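Local coordinates for cpftsy (Physcomitrella patens, PDB 4AK9), which probably acts as the chloroplast signal recognition particle receptor, a SIMIBI-class GTPase that helps deliver proteins to the thylakoid membrane, at residues Leu57-Ile69 / Ala276-Leu288. Sequence-based numbering, arbitrary orientation.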
loop_
_atom_site.group_PDB
_atom_site.type_symbol
_atom_site.label_atom_id
_atom_site.label_comp_id
_atom_site.label_asym_id
_atom_site.label_seq_id
_atom_site.Cartn_x
_atom_site.Cartn_y
_atom_site.Cartn_z
ATOM N N LEU A 57 5.920 -4.628 -5.365
ATOM C CA LEU A 57 5.169 -3.453 -4.910
ATOM C C LEU A 57 3.673 -3.778 -4.804
ATOM O O LEU A 57 2.992 -3.307 -3.870
ATOM C CB LEU A 57 5.411 -2.229 -5.822
ATOM C CG LEU A 57 6.826 -1.617 -5.848
ATOM C CD1 LEU A 57 6.869 -0.438 -6.846
ATOM C CD2 LEU A 57 7.301 -1.125 -4.483
ATOM N N VAL A 58 3.171 -4.601 -5.704
ATOM C CA VAL A 58 1.780 -5.021 -5.652
ATOM C C VAL A 58 1.487 -5.741 -4.325
ATOM O O VAL A 58 0.426 -5.556 -3.718
ATOM C CB VAL A 58 1.401 -5.873 -6.887
ATOM C CG1 VAL A 58 -0.037 -6.401 -6.754
ATOM C CG2 VAL A 58 1.589 -5.047 -8.184
ATOM N N SER A 59 2.424 -6.553 -3.846
ATOM C CA SER A 59 2.267 -7.214 -2.557
ATOM C C SER A 59 2.737 -6.383 -1.351
ATOM O O SER A 59 2.851 -6.898 -0.241
ATOM C CB SER A 59 2.929 -8.601 -2.548
ATOM O OG SER A 59 2.195 -9.506 -3.372
ATOM N N ASP A 60 2.970 -5.087 -1.532
ATOM C CA ASP A 60 3.395 -4.233 -0.412
ATOM C C ASP A 60 4.735 -4.519 0.256
ATOM O O ASP A 60 4.931 -4.224 1.435
ATOM C CB ASP A 60 2.297 -4.114 0.647
ATOM C CG ASP A 60 1.454 -2.866 0.436
ATOM O OD1 ASP A 60 1.678 -2.155 -0.579
ATOM O OD2 ASP A 60 0.583 -2.586 1.285
ATOM N N PHE A 61 5.667 -5.107 -0.488
ATOM C CA PHE A 61 7.058 -4.727 -0.288
ATOM C C PHE A 61 7.123 -3.244 -0.692
ATOM O O PHE A 61 6.829 -2.889 -1.850
ATOM C CB PHE A 61 7.958 -5.557 -1.197
ATOM C CG PHE A 61 7.946 -7.021 -0.892
ATOM C CD1 PHE A 61 6.932 -7.844 -1.378
ATOM C CD2 PHE A 61 8.973 -7.587 -0.156
ATOM C CE1 PHE A 61 6.920 -9.190 -1.120
ATOM C CE2 PHE A 61 8.969 -8.948 0.111
ATOM C CZ PHE A 61 7.951 -9.754 -0.374
ATOM N N GLY A 62 7.442 -2.360 0.258
ATOM C CA GLY A 62 7.398 -0.929 -0.034
ATOM C C GLY A 62 8.512 -0.476 -0.983
ATOM O O GLY A 62 9.471 -1.230 -1.215
ATOM N N PRO A 63 8.404 0.752 -1.534
ATOM C CA PRO A 63 9.394 1.175 -2.550
ATOM C C PRO A 63 10.842 0.993 -2.074
ATOM O O PRO A 63 11.674 0.478 -2.816
ATOM C CB PRO A 63 9.066 2.660 -2.760
ATOM C CG PRO A 63 7.525 2.701 -2.555
ATOM C CD PRO A 63 7.291 1.725 -1.384
ATOM N N LYS A 64 11.155 1.383 -0.844
ATOM C CA LYS A 64 12.535 1.225 -0.398
ATOM C C LYS A 64 12.976 -0.218 -0.215
ATOM O O LYS A 64 14.124 -0.559 -0.520
ATOM C CB LYS A 64 12.789 2.019 0.876
ATOM C CG LYS A 64 12.712 3.502 0.622
ATOM C CD LYS A 64 13.013 4.252 1.894
ATOM C CE LYS A 64 12.211 5.544 1.921
ATOM N NZ LYS A 64 11.416 5.675 3.192
ATOM N N THR A 65 12.078 -1.055 0.296
ATOM C CA THR A 65 12.392 -2.468 0.547
ATOM C C THR A 65 12.551 -3.224 -0.794
ATOM O O THR A 65 13.510 -4.004 -0.992
ATOM C CB THR A 65 11.265 -3.126 1.409
ATOM O OG1 THR A 65 11.160 -2.431 2.671
ATOM C CG2 THR A 65 11.521 -4.616 1.673
ATOM N N ALA A 66 11.622 -2.994 -1.713
ATOM C CA ALA A 66 11.675 -3.608 -3.049
ATOM C C ALA A 66 12.931 -3.151 -3.806
ATOM O O ALA A 66 13.557 -3.955 -4.512
ATOM C CB ALA A 66 10.386 -3.268 -3.870
ATOM N N LEU A 67 13.295 -1.874 -3.653
ATOM C CA LEU A 67 14.496 -1.325 -4.302
ATOM C C LEU A 67 15.728 -2.097 -3.833
ATOM O O LEU A 67 16.540 -2.573 -4.638
ATOM C CB LEU A 67 14.626 0.176 -4.002
ATOM C CG LEU A 67 15.914 0.929 -4.357
ATOM C CD1 LEU A 67 16.351 0.625 -5.779
ATOM C CD2 LEU A 67 15.657 2.418 -4.186
ATOM N N LYS A 68 15.857 -2.282 -2.527
ATOM C CA LYS A 68 17.066 -2.930 -2.037
ATOM C C LYS A 68 17.100 -4.433 -2.310
ATOM O O LYS A 68 18.178 -4.996 -2.513
ATOM C CB LYS A 68 17.295 -2.639 -0.565
ATOM C CG LYS A 68 16.339 -3.340 0.329
ATOM C CD LYS A 68 16.773 -3.190 1.773
ATOM C CE LYS A 68 16.885 -1.735 2.158
ATOM N NZ LYS A 68 16.908 -1.587 3.638
ATOM N N ILE A 69 15.934 -5.087 -2.327
ATOM C CA ILE A 69 15.889 -6.497 -2.721
ATOM C C ILE A 69 16.345 -6.703 -4.155
ATOM O O ILE A 69 17.192 -7.553 -4.430
ATOM C CB ILE A 69 14.466 -7.075 -2.571
ATOM C CG1 ILE A 69 14.134 -7.183 -1.089
ATOM C CG2 ILE A 69 14.374 -8.444 -3.232
ATOM C CD1 ILE A 69 12.659 -7.452 -0.785
ATOM N N ALA A 276 -3.688 -9.609 -0.010
ATOM C CA ALA A 276 -2.593 -9.968 -0.920
ATOM C C ALA A 276 -1.326 -9.192 -0.561
ATOM O O ALA A 276 -0.270 -9.352 -1.191
ATOM C CB ALA A 276 -3.014 -9.647 -2.358
ATOM N N ARG A 277 -1.415 -8.353 0.471
ATOM C CA ARG A 277 -0.350 -7.399 0.784
ATOM C C ARG A 277 0.612 -7.932 1.838
ATOM O O ARG A 277 1.132 -7.157 2.645
ATOM C CB ARG A 277 -0.968 -6.028 1.204
ATOM C CG ARG A 277 -1.909 -5.475 0.124
ATOM C CD ARG A 277 -2.865 -4.376 0.652
ATOM N NE ARG A 277 -2.106 -3.157 0.836
ATOM C CZ ARG A 277 -2.615 -1.951 1.056
ATOM N NH1 ARG A 277 -3.924 -1.773 1.121
ATOM N NH2 ARG A 277 -1.785 -0.924 1.197
ATOM N N GLY A 278 0.875 -9.244 1.808
ATOM C CA GLY A 278 1.739 -9.901 2.784
ATOM C C GLY A 278 3.203 -9.448 2.839
ATOM O O GLY A 278 3.891 -9.701 3.849
ATOM N N GLY A 279 3.664 -8.754 1.798
ATOM C CA GLY A 279 5.006 -8.173 1.770
ATOM C C GLY A 279 5.179 -7.128 2.863
ATOM O O GLY A 279 6.305 -6.764 3.220
ATOM N N CYS A 280 4.062 -6.643 3.426
ATOM C CA CYS A 280 4.143 -5.649 4.496
ATOM C C CYS A 280 4.928 -6.174 5.709
ATOM O O CYS A 280 5.566 -5.397 6.429
ATOM C CB CYS A 280 2.747 -5.148 4.932
ATOM S SG CYS A 280 1.744 -6.363 5.813
ATOM N N VAL A 281 4.914 -7.486 5.913
ATOM C CA VAL A 281 5.751 -8.110 6.942
ATOM C C VAL A 281 7.235 -7.755 6.747
ATOM O O VAL A 281 7.957 -7.431 7.714
ATOM C CB VAL A 281 5.570 -9.635 6.932
ATOM C CG1 VAL A 281 6.547 -10.324 7.897
ATOM C CG2 VAL A 281 4.128 -9.984 7.283
ATOM N N VAL A 282 7.710 -7.861 5.516
ATOM C CA VAL A 282 9.108 -7.578 5.225
ATOM C C VAL A 282 9.401 -6.098 5.367
ATOM O O VAL A 282 10.392 -5.693 5.974
ATOM C CB VAL A 282 9.462 -8.075 3.788
ATOM C CG1 VAL A 282 10.975 -7.851 3.507
ATOM C CG2 VAL A 282 9.080 -9.534 3.666
ATOM N N SER A 283 8.503 -5.281 4.852
ATOM C CA SER A 283 8.684 -3.837 4.900
ATOM C C SER A 283 8.753 -3.307 6.318
ATOM O O SER A 283 9.556 -2.416 6.617
ATOM C CB SER A 283 7.543 -3.152 4.167
ATOM O OG SER A 283 7.521 -3.578 2.789
ATOM N N VAL A 284 7.892 -3.824 7.196
ATOM C CA VAL A 284 7.907 -3.337 8.580
ATOM C C VAL A 284 9.197 -3.735 9.305
ATOM O O VAL A 284 9.792 -2.929 10.021
ATOM C CB VAL A 284 6.591 -3.692 9.375
ATOM C CG1 VAL A 284 6.600 -5.106 9.858
ATOM C CG2 VAL A 284 6.468 -2.788 10.603
ATOM N N VAL A 285 9.675 -4.946 9.081
ATOM C CA VAL A 285 10.924 -5.384 9.721
ATOM C C VAL A 285 12.092 -4.563 9.172
ATOM O O VAL A 285 12.923 -4.068 9.932
ATOM C CB VAL A 285 11.156 -6.880 9.511
ATOM C CG1 VAL A 285 12.579 -7.287 10.024
ATOM C CG2 VAL A 285 10.072 -7.672 10.246
ATOM N N ASP A 286 12.125 -4.400 7.850
ATOM C CA ASP A 286 13.164 -3.621 7.174
ATOM C C ASP A 286 13.204 -2.157 7.622
ATOM O O ASP A 286 14.274 -1.620 7.976
ATOM C CB ASP A 286 12.980 -3.712 5.655
ATOM C CG ASP A 286 14.058 -2.945 4.893
ATOM O OD1 ASP A 286 15.240 -2.976 5.331
ATOM O OD2 ASP A 286 13.718 -2.277 3.882
ATOM N N GLU A 287 12.051 -1.495 7.644
ATOM C CA GLU A 287 12.004 -0.083 7.961
ATOM C C GLU A 287 12.158 0.216 9.433
ATOM O O GLU A 287 12.759 1.243 9.775
ATOM C CB GLU A 287 10.688 0.550 7.465
ATOM C CG GLU A 287 10.564 0.651 5.921
ATOM C CD GLU A 287 11.457 1.741 5.331
ATOM O OE1 GLU A 287 11.591 2.820 5.968
ATOM O OE2 GLU A 287 12.044 1.520 4.242
ATOM N N LEU A 288 11.625 -0.642 10.315
ATOM C CA LEU A 288 11.584 -0.316 11.756
ATOM C C LEU A 288 12.645 -1.024 12.597
ATOM O O LEU A 288 12.876 -0.665 13.777
ATOM C CB LEU A 288 10.178 -0.550 12.390
ATOM C CG LEU A 288 8.945 0.202 11.814
ATOM C CD1 LEU A 288 8.051 0.670 12.950
ATOM C CD2 LEU A 288 9.298 1.389 10.931
HETATM O O HOH W 1 9.594 0.187 2.707
HETATM O O HOH W 2 14.276 0.342 3.961
#
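Arg277 lies alongside Asp60, both side chains pointing the same way, and can be followed outward atom by atom. Its CB rests 3.8 Å from Asp60 CB, while CG and CD run past Asp60 OD2. A bend at chi3 (75°) then turns the guanidinium edge onto that oxygen: NE reaches Asp60 OD2 at 2.8 Å, from above the carboxylate plane, NH2 meets the same atom from the syn side, and CZ, between the two nitrogens, lies 3.3 Å from it. Leu249 N also donates to OD2. Asp60 OD1 forms a salt bridge with NH2 of Arg277 of the second subunit, and Arg277 NH2 of this chain pairs likewise with Asp60 OD1 of that subunit. Replacing the arginine with alanine is likely to leave Asp60 OD2 without its charged mate and remove the pairing between subunits.

Beyond this pair, Gly279 CA lies over one face of the Phe61 ring, 3.8 Å from its centroid; a CB on Gly279 would clash with Phe61 CD1. Val282 CG2 approaches Phe61 CE2 obliquely. Ser283 OG then links the loop to the helix, donating to Asp60 O and accepting from Gly62 N at 2.8 Å, at the N-cap of helix 63-78. The axes of segments 63-69 and 280-288 cross at 90°, with Thr65 as a knob among Val282, Ser283, Asp286 and Glu287. Thr65 OG1 donates to the anti lone pair of Asp286 OD2 (2.8 Å), whereas Lys68 NZ bridges to the syn side of Asp286 OD1 (2.8 Å).

The helical-bundle and GTPase domains of this SRP54-type GTPase are thus joined by directional polar bonds and apolar packing around Phe61, the buried charge at Asp60 probably offset by arginines from both subunits.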